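Local coordinates for protein threonine--tRNA ligase catalytic subunit (Aeropyrum pernix, PDB 3A32) that probably catalyses the zinc-dependent, two-step charging of tRNA(Thr) with threonine, activating the amino acid with ATP, and lacks a domain for removing mischarged serine, at residues A39-F44 / L154-G159; V71-A77 / Y114-L118; L81-G86 / N286-F291; R92-Y96 / H143-P147; L206-D210 / E251-A255. One frame throughout, in Å; residues are numbered along the deposited sequence.

Overall arrangement
Contact 2 is the only one whose touching residues are all buried: it joins the stretch after strand 69-70 to helix 112-126 through aliphatic groups, a buried tyrosine and a histidine beside the zinc site. Contacts 1 and 4, their centres 13 Å apart, hold the two ends of the same connection between strands 134-143 and 159-170, each through a backbone hydrogen bond, and meet where Arg158 reaches Glu146 O. Contact 3 packs against contact 2 through Leu81, Ile116 and Leu287, but adds an exposed arginine. Contacts 1 to 4 touch the second subunit. Contact 5 lies apart at the other end of the large sheet, touches no other chain and relies chiefly on backbone polar groups.

Contact 1: A39-F44 / L154-G159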
# COMPACT_ATOMS: atom_id res chain seq x y z
N ALA A 39 -18.00 16.90 0.92
CA ALA A 39 -17.90 16.80 2.36
C ALA A 39 -17.60 15.36 2.76
O ALA A 39 -18.03 14.42 2.12
CB ALA A 39 -19.21 17.28 3.02
N GLY A 40 -16.86 15.20 3.84
CA GLY A 40 -16.58 13.89 4.40
C GLY A 40 -15.72 12.99 3.52
O GLY A 40 -15.83 11.80 3.64
N VAL A 41 -14.90 13.57 2.63
CA VAL A 41 -13.92 12.83 1.83
C VAL A 41 -12.50 13.32 2.17
O VAL A 41 -12.00 14.27 1.55
CB VAL A 41 -14.17 13.00 0.31
CG1 VAL A 41 -13.22 12.11 -0.50
CG2 VAL A 41 -15.65 12.66 -0.03
N PRO A 42 -11.88 12.72 3.19
CA PRO A 42 -10.58 13.23 3.66
C PRO A 42 -9.53 13.23 2.55
O PRO A 42 -9.29 12.22 1.88
CB PRO A 42 -10.18 12.26 4.80
CG PRO A 42 -11.46 11.72 5.30
CD PRO A 42 -12.37 11.61 4.03
N LEU A 43 -8.89 14.36 2.37
CA LEU A 43 -7.86 14.41 1.34
C LEU A 43 -6.53 14.45 2.04
O LEU A 43 -6.17 15.44 2.67
CB LEU A 43 -8.09 15.61 0.38
CG LEU A 43 -7.06 16.02 -0.67
CD1 LEU A 43 -6.68 14.86 -1.61
CD2 LEU A 43 -7.59 17.30 -1.46
N PHE A 44 -5.83 13.33 2.01
CA PHE A 44 -4.50 13.24 2.59
C PHE A 44 -3.50 13.99 1.76
O PHE A 44 -3.51 13.94 0.53
CB PHE A 44 -4.11 11.78 2.87
CG PHE A 44 -4.79 11.23 4.06
CD1 PHE A 44 -4.21 11.36 5.31
CD2 PHE A 44 -6.08 10.71 3.96
CE1 PHE A 44 -4.88 10.88 6.44
CE2 PHE A 44 -6.74 10.25 5.06
CZ PHE A 44 -6.15 10.33 6.31
N LEU A 154 -12.08 13.33 10.86
CA LEU A 154 -11.61 12.02 10.41
C LEU A 154 -12.43 10.92 11.09
O LEU A 154 -12.28 9.73 10.75
CB LEU A 154 -10.10 11.83 10.71
CG LEU A 154 -9.09 12.69 9.92
CD1 LEU A 154 -7.67 12.51 10.49
CD2 LEU A 154 -9.12 12.40 8.42
N LEU A 155 -13.32 11.32 11.98
CA LEU A 155 -14.02 10.34 12.86
C LEU A 155 -15.17 9.65 12.18
O LEU A 155 -15.36 8.46 12.36
CB LEU A 155 -14.46 10.99 14.19
CG LEU A 155 -13.30 11.67 14.95
CD1 LEU A 155 -13.73 11.99 16.38
CD2 LEU A 155 -12.05 10.83 15.01
N ARG A 156 -15.94 10.43 11.40
CA ARG A 156 -17.11 9.94 10.68
C ARG A 156 -17.06 10.54 9.25
O ARG A 156 -17.22 11.75 9.05
CB ARG A 156 -18.35 10.35 11.46
CG ARG A 156 -19.69 10.19 10.77
CD ARG A 156 -20.21 8.78 10.69
NE ARG A 156 -20.38 8.18 12.01
CZ ARG A 156 -20.60 6.88 12.23
NH1 ARG A 156 -20.73 6.04 11.22
NH2 ARG A 156 -20.67 6.41 13.46
N VAL A 157 -16.76 9.69 8.27
CA VAL A 157 -16.46 10.10 6.93
C VAL A 157 -17.13 9.12 5.94
O VAL A 157 -17.60 8.03 6.33
CB VAL A 157 -14.91 10.18 6.70
CG1 VAL A 157 -14.24 11.34 7.50
CG2 VAL A 157 -14.20 8.87 7.09
N ARG A 158 -17.14 9.52 4.65
CA ARG A 158 -17.73 8.73 3.58
C ARG A 158 -16.81 7.66 2.96
O ARG A 158 -17.29 6.74 2.32
CB ARG A 158 -18.21 9.69 2.48
CG ARG A 158 -19.49 10.43 2.88
CD ARG A 158 -19.85 11.58 1.94
NE ARG A 158 -21.07 12.17 2.47
CZ ARG A 158 -21.56 13.36 2.15
NH1 ARG A 158 -20.95 14.16 1.26
NH2 ARG A 158 -22.69 13.71 2.69
N GLY A 159 -15.50 7.82 3.08
CA GLY A 159 -14.54 6.82 2.59
C GLY A 159 -13.43 6.70 3.61
O GLY A 159 -12.91 7.72 4.07
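Pro42 lays its ring against Val157 and Leu154: its CG is 3.6 Å from Val157 CG1, and its CB is 3.8 Å from Leu154 CD2. The same leucine methyl meets Phe44, with Leu154 CD2 4.2 Å from Phe44 CZ, so a small apolar patch closes the gap between two irregular segments. Next to this patch the backbones are tied by one nearly straight hydrogen bond, Arg158 N to Gly40 O at 2.8 Å. Gly40 has positive phi, which favours glycine, and a side chain here would point at the 154-159 segment. Arg158 extends past Ala39, with NH1 3.1 Å from Ala39 O, while its NH2 donates to Glu146 O. Val41 and Leu43 turn away and pack on Pro74 of the second subunit. The contact thus fastens the loop between helices 34-37 and 48-65 to the run leading into strand 159-170, the returning arm of the strand-loop-strand hairpin known as motif 2 of class II aminoacyl-tRNA synthetases.

Contact 2: V71-A77 / Y114-L118; sequences VETPIIA and YHILL
Segment 71-77 passes along one side of helical residues 114-118; it is extended at 71-74, kinked at Ile75 (-80/-26) and extended again at 76-77 in strand 76-78, and its nearest CA pair is Thr73 and Tyr114 at 6.3 Å. Following helix 48-65 and strand 69-70, the segment fits the end of motif 1 of class II synthetases, with Pro74 at the dimer interface. Tyr114 (chi1 -88°) reaches along 73-77. Its CB is 3.5 Å from Thr73 CB, and Pro74 CD sits 3.6 Å from the ring centroid, almost on the ring normal, as a CH-pi contact. At the far end Tyr114 OH donates to Ile76 O at 2.6 Å, with Ala77 CB 3.1 Å from that hydroxyl oxygen. His115 (m rotamer) brings CD2 within 3.7 Å of Thr73 CG2 and NE2 within 3.7 Å of Val71 CG2; its nitrogens hydrogen-bond to Glu138 and to the zinc ligand His166. One turn on, Leu118 (m, t) places CD1 3.8 Å from both Val71 CB and Thr73 CG2. Strand 134-143 lies beside Val71 and His115, helix 80-84 touches Ala77 and Tyr114, and the second subunit packs Val41 on Pro74 and Leu43 on Tyr114.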
# COMPACT_ATOMS: atom_id res chain seq x y z
N VAL A 71 -4.27 -9.62 1.44
CA VAL A 71 -4.98 -9.52 0.21
C VAL A 71 -5.39 -8.08 -0.07
O VAL A 71 -5.31 -7.18 0.79
CB VAL A 71 -6.20 -10.49 0.13
CG1 VAL A 71 -5.75 -11.94 0.38
CG2 VAL A 71 -7.32 -10.06 1.07
N GLU A 72 -5.75 -7.86 -1.31
CA GLU A 72 -6.35 -6.59 -1.72
C GLU A 72 -7.53 -6.99 -2.61
O GLU A 72 -7.38 -7.83 -3.54
CB GLU A 72 -5.33 -5.70 -2.44
CG GLU A 72 -5.97 -4.50 -3.18
CD GLU A 72 -4.97 -3.39 -3.64
OE1 GLU A 72 -3.75 -3.57 -3.43
OE2 GLU A 72 -5.45 -2.31 -4.17
N THR A 73 -8.72 -6.48 -2.28
CA THR A 73 -9.94 -6.89 -3.02
C THR A 73 -10.50 -5.67 -3.75
O THR A 73 -10.20 -4.53 -3.38
CB THR A 73 -10.99 -7.64 -2.11
OG1 THR A 73 -11.46 -6.79 -1.04
CG2 THR A 73 -10.41 -8.98 -1.52
N PRO A 74 -11.32 -5.89 -4.81
CA PRO A 74 -11.78 -4.74 -5.58
C PRO A 74 -12.56 -3.70 -4.82
O PRO A 74 -13.19 -3.96 -3.78
CB PRO A 74 -12.67 -5.36 -6.64
CG PRO A 74 -12.12 -6.76 -6.78
CD PRO A 74 -11.81 -7.14 -5.38
N ILE A 75 -12.51 -2.49 -5.36
CA ILE A 75 -13.24 -1.39 -4.81
C ILE A 75 -14.73 -1.36 -5.18
O ILE A 75 -15.54 -0.81 -4.40
CB ILE A 75 -12.47 -0.08 -5.07
CG1 ILE A 75 -11.21 -0.19 -4.20
CG2 ILE A 75 -13.37 1.19 -4.80
CD1 ILE A 75 -10.43 1.04 -3.97
N ILE A 76 -15.08 -1.95 -6.33
CA ILE A 76 -16.47 -2.01 -6.76
C ILE A 76 -16.92 -3.46 -6.87
O ILE A 76 -16.09 -4.37 -6.84
CB ILE A 76 -16.74 -1.21 -8.03
CG1 ILE A 76 -15.96 -1.81 -9.25
CG2 ILE A 76 -16.44 0.28 -7.77
CD1 ILE A 76 -16.47 -1.27 -10.71
N ALA A 77 -18.22 -3.68 -6.92
CA ALA A 77 -18.74 -5.03 -7.07
C ALA A 77 -20.15 -4.95 -7.59
O ALA A 77 -20.85 -3.98 -7.31
CB ALA A 77 -18.74 -5.79 -5.72
N TYR A 114 -15.97 -10.27 -0.33
CA TYR A 114 -14.79 -10.52 -1.17
C TYR A 114 -13.84 -11.52 -0.50
O TYR A 114 -13.42 -12.47 -1.13
CB TYR A 114 -14.09 -9.23 -1.61
CG TYR A 114 -14.63 -8.61 -2.94
CD1 TYR A 114 -14.96 -7.26 -3.02
CD2 TYR A 114 -14.74 -9.36 -4.09
CE1 TYR A 114 -15.42 -6.68 -4.20
CE2 TYR A 114 -15.18 -8.78 -5.30
CZ TYR A 114 -15.52 -7.46 -5.34
OH TYR A 114 -15.97 -6.91 -6.53
N HIS A 115 -13.57 -11.34 0.80
CA HIS A 115 -12.66 -12.26 1.56
C HIS A 115 -13.21 -13.67 1.60
O HIS A 115 -12.44 -14.60 1.55
CB HIS A 115 -12.43 -11.75 2.99
CG HIS A 115 -11.60 -10.49 3.03
ND1 HIS A 115 -11.10 -9.96 4.20
CD2 HIS A 115 -11.15 -9.70 2.03
CE1 HIS A 115 -10.37 -8.90 3.92
NE2 HIS A 115 -10.39 -8.72 2.61
N ILE A 116 -14.55 -13.80 1.68
CA ILE A 116 -15.22 -15.12 1.59
C ILE A 116 -15.14 -15.75 0.20
O ILE A 116 -14.94 -16.94 0.11
CB ILE A 116 -16.68 -15.09 2.05
CG1 ILE A 116 -16.74 -14.72 3.52
CG2 ILE A 116 -17.38 -16.49 1.81
CD1 ILE A 116 -18.08 -14.14 3.85
N LEU A 117 -15.30 -14.97 -0.86
CA LEU A 117 -15.08 -15.49 -2.19
C LEU A 117 -13.64 -16.05 -2.35
O LEU A 117 -13.43 -17.08 -3.02
CB LEU A 117 -15.40 -14.44 -3.28
CG LEU A 117 -16.87 -14.02 -3.57
CD1 LEU A 117 -16.90 -12.98 -4.70
CD2 LEU A 117 -17.81 -15.21 -3.96
N LEU A 118 -12.66 -15.36 -1.77
CA LEU A 118 -11.26 -15.81 -1.84
C LEU A 118 -11.06 -17.11 -1.08
O LEU A 118 -10.33 -17.95 -1.52
CB LEU A 118 -10.28 -14.74 -1.26
CG LEU A 118 -10.12 -13.42 -2.07
CD1 LEU A 118 -9.06 -12.48 -1.50
CD2 LEU A 118 -9.82 -13.73 -3.52

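Contact 3: L81-G86 / N286-F291; sequences LFKVSG and NLPRRF
In the class II catalytic domain, helix 80-84, directly after strand 76-78 and just beyond motif 1, meets the short helix 287-290 near the zinc site. The nearest CA pair is Ser85 and Arg290, 5.8 Å apart. Phe291, the first residue after helix 287-290 to leave helical phi/psi, slots its ring (chi1 -76°) against residues 81-85, while Arg290, with chi1 to chi3 all m, curls toward the backbone carbonyls of the first segment. Leu81 (t, p) reaches the ring tip, its CD1 4.5 Å from Phe291 CZ. Lys83 points away and pairs with Glu80, but its carbonyl turns to the second helix: Arg290 NH2 donates to Lys83 O at 3.0 Å. Val84 (t) covers one ring face, CG1 lying 4.0 Å from the Phe291 centroid as a CH-pi contact; Phe36 of the second subunit also packs on this valine and on Leu81. Ser85 (p) approaches the ring edge, with CB 3.6 Å from Phe291 CE2. The same CB is 3.9 Å from Leu287 CD2, and Leu287 itself lies about 4 Å from the side chains of the zinc ligands Cys112 and His310, measured between nearest atoms. Asn286 (chi1 t) brings ND2 to 3.0 Å from Ser85 O. Gly86 ends the segment alongside the arginine, its N 3.8 Å from Arg290 NE at the edge of the guanidinium.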
# COMPACT_ATOMS: atom_id res chain seq x y z
N LEU A 81 -23.17 -9.41 -5.18
CA LEU A 81 -22.27 -9.81 -4.12
C LEU A 81 -22.89 -9.51 -2.75
O LEU A 81 -22.79 -10.33 -1.83
CB LEU A 81 -20.89 -9.15 -4.29
CG LEU A 81 -19.85 -9.51 -3.24
CD1 LEU A 81 -19.57 -11.01 -3.20
CD2 LEU A 81 -18.58 -8.71 -3.52
N PHE A 82 -23.54 -8.35 -2.66
CA PHE A 82 -24.12 -7.86 -1.42
C PHE A 82 -25.57 -8.34 -1.23
O PHE A 82 -26.04 -8.37 -0.10
CB PHE A 82 -23.97 -6.32 -1.30
CG PHE A 82 -22.55 -5.85 -1.50
CD1 PHE A 82 -21.55 -6.16 -0.56
CD2 PHE A 82 -22.19 -5.15 -2.65
CE1 PHE A 82 -20.19 -5.76 -0.79
CE2 PHE A 82 -20.85 -4.72 -2.84
CZ PHE A 82 -19.86 -5.05 -1.91
N LYS A 83 -26.23 -8.75 -2.30
CA LYS A 83 -27.49 -9.49 -2.21
C LYS A 83 -27.30 -10.85 -1.51
O LYS A 83 -28.10 -11.20 -0.64
CB LYS A 83 -28.12 -9.73 -3.59
CG LYS A 83 -28.72 -8.45 -4.21
CD LYS A 83 -29.29 -8.69 -5.61
CE LYS A 83 -29.88 -7.43 -6.24
NZ LYS A 83 -30.41 -7.75 -7.63
N VAL A 84 -26.24 -11.60 -1.88
CA VAL A 84 -25.95 -12.90 -1.25
C VAL A 84 -25.61 -12.75 0.22
O VAL A 84 -26.01 -13.55 1.05
CB VAL A 84 -24.83 -13.71 -1.99
CG1 VAL A 84 -24.48 -14.97 -1.19
CG2 VAL A 84 -25.27 -14.07 -3.46
N SER A 85 -24.88 -11.69 0.56
CA SER A 85 -24.41 -11.53 1.94
C SER A 85 -25.41 -11.30 3.10
O SER A 85 -25.03 -11.43 4.25
CB SER A 85 -23.12 -10.69 2.03
OG SER A 85 -23.23 -9.45 1.38
N GLY A 86 -26.65 -10.91 2.89
CA GLY A 86 -27.04 -9.83 2.05
C GLY A 86 -27.80 -8.77 2.89
O GLY A 86 -27.26 -7.68 3.12
N ASN A 286 -24.77 -15.36 10.21
CA ASN A 286 -25.40 -15.03 8.97
C ASN A 286 -24.57 -15.48 7.76
O ASN A 286 -25.09 -16.22 6.90
CB ASN A 286 -25.69 -13.53 8.94
CG ASN A 286 -26.39 -13.09 7.66
OD1 ASN A 286 -27.42 -13.65 7.27
ND2 ASN A 286 -25.85 -12.04 7.02
N LEU A 287 -23.31 -15.02 7.67
CA LEU A 287 -22.43 -15.26 6.50
C LEU A 287 -22.19 -16.73 6.19
O LEU A 287 -22.19 -17.10 5.04
CB LEU A 287 -21.05 -14.54 6.65
CG LEU A 287 -20.87 -13.04 6.38
CD1 LEU A 287 -19.42 -12.52 6.62
CD2 LEU A 287 -21.45 -12.54 5.00
N PRO A 288 -21.93 -17.57 7.21
CA PRO A 288 -21.77 -19.00 6.91
C PRO A 288 -23.03 -19.70 6.38
O PRO A 288 -22.92 -20.76 5.73
CB PRO A 288 -21.36 -19.63 8.25
CG PRO A 288 -21.69 -18.61 9.30
CD PRO A 288 -21.67 -17.27 8.64
N ARG A 289 -24.20 -19.13 6.68
CA ARG A 289 -25.47 -19.55 6.06
C ARG A 289 -25.58 -18.99 4.62
O ARG A 289 -25.82 -19.74 3.67
CB ARG A 289 -26.68 -19.14 6.94
CG ARG A 289 -26.91 -20.08 8.17
CD ARG A 289 -28.08 -19.59 9.07
NE ARG A 289 -28.40 -20.54 10.14
CZ ARG A 289 -27.75 -20.61 11.29
NH1 ARG A 289 -26.73 -19.80 11.56
NH2 ARG A 289 -28.11 -21.54 12.17
N ARG A 290 -25.41 -17.68 4.46
CA ARG A 290 -25.61 -17.04 3.16
C ARG A 290 -24.62 -17.52 2.07
O ARG A 290 -25.01 -17.67 0.90
CB ARG A 290 -25.57 -15.52 3.30
CG ARG A 290 -26.70 -14.95 4.17
CD ARG A 290 -28.07 -15.19 3.56
NE ARG A 290 -28.43 -14.23 2.50
CZ ARG A 290 -29.27 -14.49 1.47
NH1 ARG A 290 -29.86 -15.69 1.34
NH2 ARG A 290 -29.53 -13.55 0.56
N PHE A 291 -23.38 -17.78 2.45
CA PHE A 291 -22.35 -18.28 1.53
C PHE A 291 -22.10 -19.79 1.67
O PHE A 291 -21.12 -20.29 1.13
CB PHE A 291 -21.03 -17.56 1.78
CG PHE A 291 -21.00 -16.16 1.22
CD1 PHE A 291 -20.68 -15.95 -0.13
CD2 PHE A 291 -21.33 -15.07 2.02
CE1 PHE A 291 -20.64 -14.66 -0.64
CE2 PHE A 291 -21.32 -13.79 1.51
CZ PHE A 291 -20.98 -13.58 0.19

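Contact 4: R92-Y96 / H143-P147; sequences RNNMY and HRYEP
A 3-10 turn and an extended segment approach at Asn94 and Tyr145, whose CA atoms are 4.5 Å apart; their end-to-end directions differ by 130°. Residues 92-94 form the 3-10 turn, closed by Met95 N to Arg92 O at 3.1 Å, after which the chain heads into strand 96-100, while 143-147 leaves strand 134-143 extended. The one direct backbone hydrogen bond between the segments is Tyr145 N to Asn94 O, 2.9 Å and nearly straight; the same acceptor has Arg144 CA at 3.4 Å in a CA-H...O contact. A water bridges the two segments further on, accepting from Tyr96 N (2.9 Å) and donating to His143 O (2.7 Å). Tyr96 OH makes a weak hydrogen bond to Arg144 O at 2.7 Å. Apolar contact centres on the Tyr96 ring (chi1 m): CD2 is 3.8 Å from His143 CB and CE1 4.1 Å from Tyr145 CB. The Tyr145 side chain (t) leads away to Glu101 of the second subunit, and Arg144, pointing away, donates from NE to Pro109 O. With its His-Arg-Tyr-Glu sequence, segment 143-147 begins the motif 2 loop, which in class II synthetases generally serves ATP and the tRNA acceptor end.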
# COMPACT_ATOMS: atom_id res chain seq x y z
N ARG A 92 -28.59 -1.51 1.58
CA ARG A 92 -28.67 -0.79 0.33
C ARG A 92 -28.62 0.69 0.59
O ARG A 92 -28.07 1.46 -0.22
CB ARG A 92 -30.03 -1.10 -0.28
CG ARG A 92 -30.31 -0.56 -1.60
CD ARG A 92 -31.47 -1.34 -2.21
NE ARG A 92 -31.37 -1.31 -3.66
CZ ARG A 92 -31.56 -0.21 -4.38
NH1 ARG A 92 -31.86 0.95 -3.77
NH2 ARG A 92 -31.46 -0.26 -5.70
N ASN A 93 -29.19 1.08 1.73
CA ASN A 93 -29.40 2.50 2.04
C ASN A 93 -28.13 3.27 2.45
O ASN A 93 -28.06 4.49 2.27
CB ASN A 93 -30.53 2.65 3.07
CG ASN A 93 -31.89 2.38 2.45
OD1 ASN A 93 -32.60 1.47 2.89
ND2 ASN A 93 -32.25 3.13 1.40
N ASN A 94 -27.15 2.54 2.98
CA ASN A 94 -25.81 3.03 3.28
C ASN A 94 -24.83 2.81 2.12
O ASN A 94 -23.63 2.99 2.27
CB ASN A 94 -25.28 2.30 4.52
CG ASN A 94 -26.20 2.47 5.75
OD1 ASN A 94 -26.65 3.59 6.07
ND2 ASN A 94 -26.48 1.35 6.46
N MET A 95 -25.32 2.40 0.97
CA MET A 95 -24.39 2.08 -0.12
C MET A 95 -24.43 3.11 -1.25
O MET A 95 -25.49 3.66 -1.53
CB MET A 95 -24.63 0.66 -0.67
CG MET A 95 -24.45 -0.46 0.36
SD MET A 95 -24.93 -2.13 -0.23
CE MET A 95 -23.79 -2.32 -1.57
N TYR A 96 -23.28 3.37 -1.87
CA TYR A 96 -23.23 4.18 -3.07
C TYR A 96 -23.43 3.26 -4.30
O TYR A 96 -22.61 2.37 -4.57
CB TYR A 96 -21.91 4.96 -3.14
CG TYR A 96 -21.71 5.90 -1.96
CD1 TYR A 96 -22.68 6.87 -1.64
CD2 TYR A 96 -20.53 5.86 -1.21
CE1 TYR A 96 -22.47 7.77 -0.57
CE2 TYR A 96 -20.31 6.73 -0.18
CZ TYR A 96 -21.28 7.68 0.15
OH TYR A 96 -21.06 8.55 1.21
N HIS A 143 -16.54 2.52 1.48
CA HIS A 143 -17.27 3.76 1.30
C HIS A 143 -18.72 3.52 1.70
O HIS A 143 -19.31 2.51 1.32
CB HIS A 143 -17.23 4.24 -0.13
CG HIS A 143 -15.88 4.66 -0.58
ND1 HIS A 143 -14.92 3.75 -0.99
CD2 HIS A 143 -15.32 5.88 -0.66
CE1 HIS A 143 -13.81 4.41 -1.29
NE2 HIS A 143 -14.02 5.69 -1.07
N ARG A 144 -19.27 4.48 2.43
CA ARG A 144 -20.59 4.32 3.03
C ARG A 144 -21.30 5.66 2.98
O ARG A 144 -20.65 6.71 3.09
CB ARG A 144 -20.44 3.85 4.48
CG ARG A 144 -19.89 2.46 4.53
CD ARG A 144 -19.70 2.00 5.94
NE ARG A 144 -19.09 0.66 5.94
CZ ARG A 144 -18.76 0.01 7.05
NH1 ARG A 144 -19.02 0.56 8.22
NH2 ARG A 144 -18.17 -1.19 7.00
N TYR A 145 -22.61 5.62 2.80
CA TYR A 145 -23.41 6.87 2.84
C TYR A 145 -23.32 7.46 4.22
O TYR A 145 -23.58 6.77 5.16
CB TYR A 145 -24.89 6.64 2.49
CG TYR A 145 -25.73 7.89 2.74
CD1 TYR A 145 -25.51 9.05 2.01
CD2 TYR A 145 -26.69 7.93 3.77
CE1 TYR A 145 -26.21 10.21 2.25
CE2 TYR A 145 -27.43 9.09 4.01
CZ TYR A 145 -27.18 10.23 3.23
OH TYR A 145 -27.87 11.42 3.43
N GLU A 146 -22.91 8.72 4.35
CA GLU A 146 -23.24 9.49 5.56
C GLU A 146 -23.90 10.79 5.16
O GLU A 146 -23.43 11.43 4.23
CB GLU A 146 -22.01 9.81 6.41
CG GLU A 146 -21.22 8.58 6.84
CD GLU A 146 -21.85 7.86 8.02
OE1 GLU A 146 -22.80 8.39 8.61
OE2 GLU A 146 -21.38 6.77 8.35
N PRO A 147 -24.98 11.19 5.91
CA PRO A 147 -25.60 12.51 5.73
C PRO A 147 -24.59 13.59 6.14
O PRO A 147 -23.72 13.31 6.98
CB PRO A 147 -26.78 12.50 6.70
CG PRO A 147 -26.46 11.46 7.72
CD PRO A 147 -25.60 10.42 7.01
O HOH W 1 -20.94 2.07 -0.74

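Contact 5: L206-D210 / E251-A255; sequences LSMSD and EGEAA
The carbonyl of Met208 faces the turn formed by 251-254 and accepts Ala254 N at 3.0 Å in a good hydrogen bond; Gly252 N and Glu253 N lie within 2.9 and 3.0 Å of Met208 O. Gly252 N donates weakly to Ser209 O at 3.2 Å. The second segment curls: Gly252 has positive phi (80°), Glu253 follows at -100/-5, and Ala254 is extended again, whereas 206-210 stays extended. CA atoms are nearest at Met208-Ala254 (4.6 Å) and Asp210-Gly252 (4.3 Å). Side-chain contacts are mostly with backbone: Ala254 CB is 3.3 Å from Ser207 O and Glu251 CG 3.6 Å from Ser209 O, while Ser207 CB is 3.7 Å from Glu253 CB. Asp210 OD1 and Glu251 OE2, like charges, are 4.0 Å apart; that OD1 accepts Ser212 N, and Ser209 OG bonds to Glu229. After edge strand 246-250 the chain turns at Gly252 and crosses the end of strand 202-207 towards strand 260-268 on its other side; helix 222-243 flanks the turn, Trp225 touching Ser209 and Ala254.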
# COMPACT_ATOMS: atom_id res chain seq x y z
N LEU A 206 -17.72 -7.34 26.35
CA LEU A 206 -18.40 -8.36 25.56
C LEU A 206 -19.86 -8.00 25.38
O LEU A 206 -20.51 -7.57 26.34
CB LEU A 206 -18.30 -9.73 26.22
CG LEU A 206 -16.95 -10.22 26.79
CD1 LEU A 206 -17.04 -11.70 27.29
CD2 LEU A 206 -15.74 -10.08 25.81
N SER A 207 -20.37 -8.15 24.15
CA SER A 207 -21.80 -7.95 23.91
C SER A 207 -22.48 -9.26 23.46
O SER A 207 -22.14 -9.84 22.42
CB SER A 207 -22.02 -6.80 22.95
OG SER A 207 -21.40 -5.61 23.43
N MET A 208 -23.43 -9.73 24.25
CA MET A 208 -23.96 -11.10 24.12
C MET A 208 -25.43 -11.08 23.74
O MET A 208 -26.03 -10.03 23.71
CB MET A 208 -23.78 -11.84 25.45
CG MET A 208 -22.44 -11.70 26.10
SD MET A 208 -21.11 -12.37 25.06
CE MET A 208 -20.16 -13.29 26.29
N SER A 209 -26.00 -12.26 23.43
CA SER A 209 -27.43 -12.42 23.21
C SER A 209 -28.21 -12.22 24.49
O SER A 209 -27.65 -12.23 25.59
CB SER A 209 -27.80 -13.81 22.71
OG SER A 209 -27.47 -14.78 23.68
N ASP A 210 -29.50 -12.00 24.30
CA ASP A 210 -30.52 -12.33 25.30
C ASP A 210 -30.97 -13.72 24.88
O ASP A 210 -31.49 -13.90 23.78
CB ASP A 210 -31.67 -11.32 25.21
CG ASP A 210 -32.75 -11.53 26.30
OD1 ASP A 210 -33.04 -12.68 26.79
OD2 ASP A 210 -33.33 -10.48 26.64
N GLU A 251 -25.56 -8.27 28.47
CA GLU A 251 -26.58 -9.14 27.96
C GLU A 251 -27.46 -8.38 26.99
O GLU A 251 -27.84 -7.24 27.25
CB GLU A 251 -27.40 -9.76 29.11
CG GLU A 251 -28.63 -10.60 28.63
CD GLU A 251 -29.38 -11.32 29.78
OE1 GLU A 251 -29.17 -10.92 30.95
OE2 GLU A 251 -30.15 -12.27 29.52
N GLY A 252 -27.76 -9.03 25.86
CA GLY A 252 -28.69 -8.47 24.90
C GLY A 252 -28.12 -7.41 23.98
O GLY A 252 -28.88 -6.81 23.21
N GLU A 253 -26.81 -7.18 24.03
CA GLU A 253 -26.20 -6.11 23.20
C GLU A 253 -25.54 -6.59 21.93
O GLU A 253 -25.09 -5.77 21.13
CB GLU A 253 -25.21 -5.23 23.97
CG GLU A 253 -25.78 -4.52 25.24
CD GLU A 253 -26.86 -3.45 25.01
OE1 GLU A 253 -27.15 -3.05 23.86
OE2 GLU A 253 -27.44 -3.01 26.03
N ALA A 254 -25.47 -7.90 21.73
CA ALA A 254 -24.83 -8.43 20.50
C ALA A 254 -25.54 -7.94 19.24
O ALA A 254 -26.69 -7.53 19.28
CB ALA A 254 -24.81 -9.95 20.53
N ALA A 255 -24.85 -7.98 18.11
CA ALA A 255 -25.52 -7.88 16.79
C ALA A 255 -26.52 -9.04 16.64
O ALA A 255 -26.33 -10.10 17.23
CB ALA A 255 -24.50 -7.96 15.66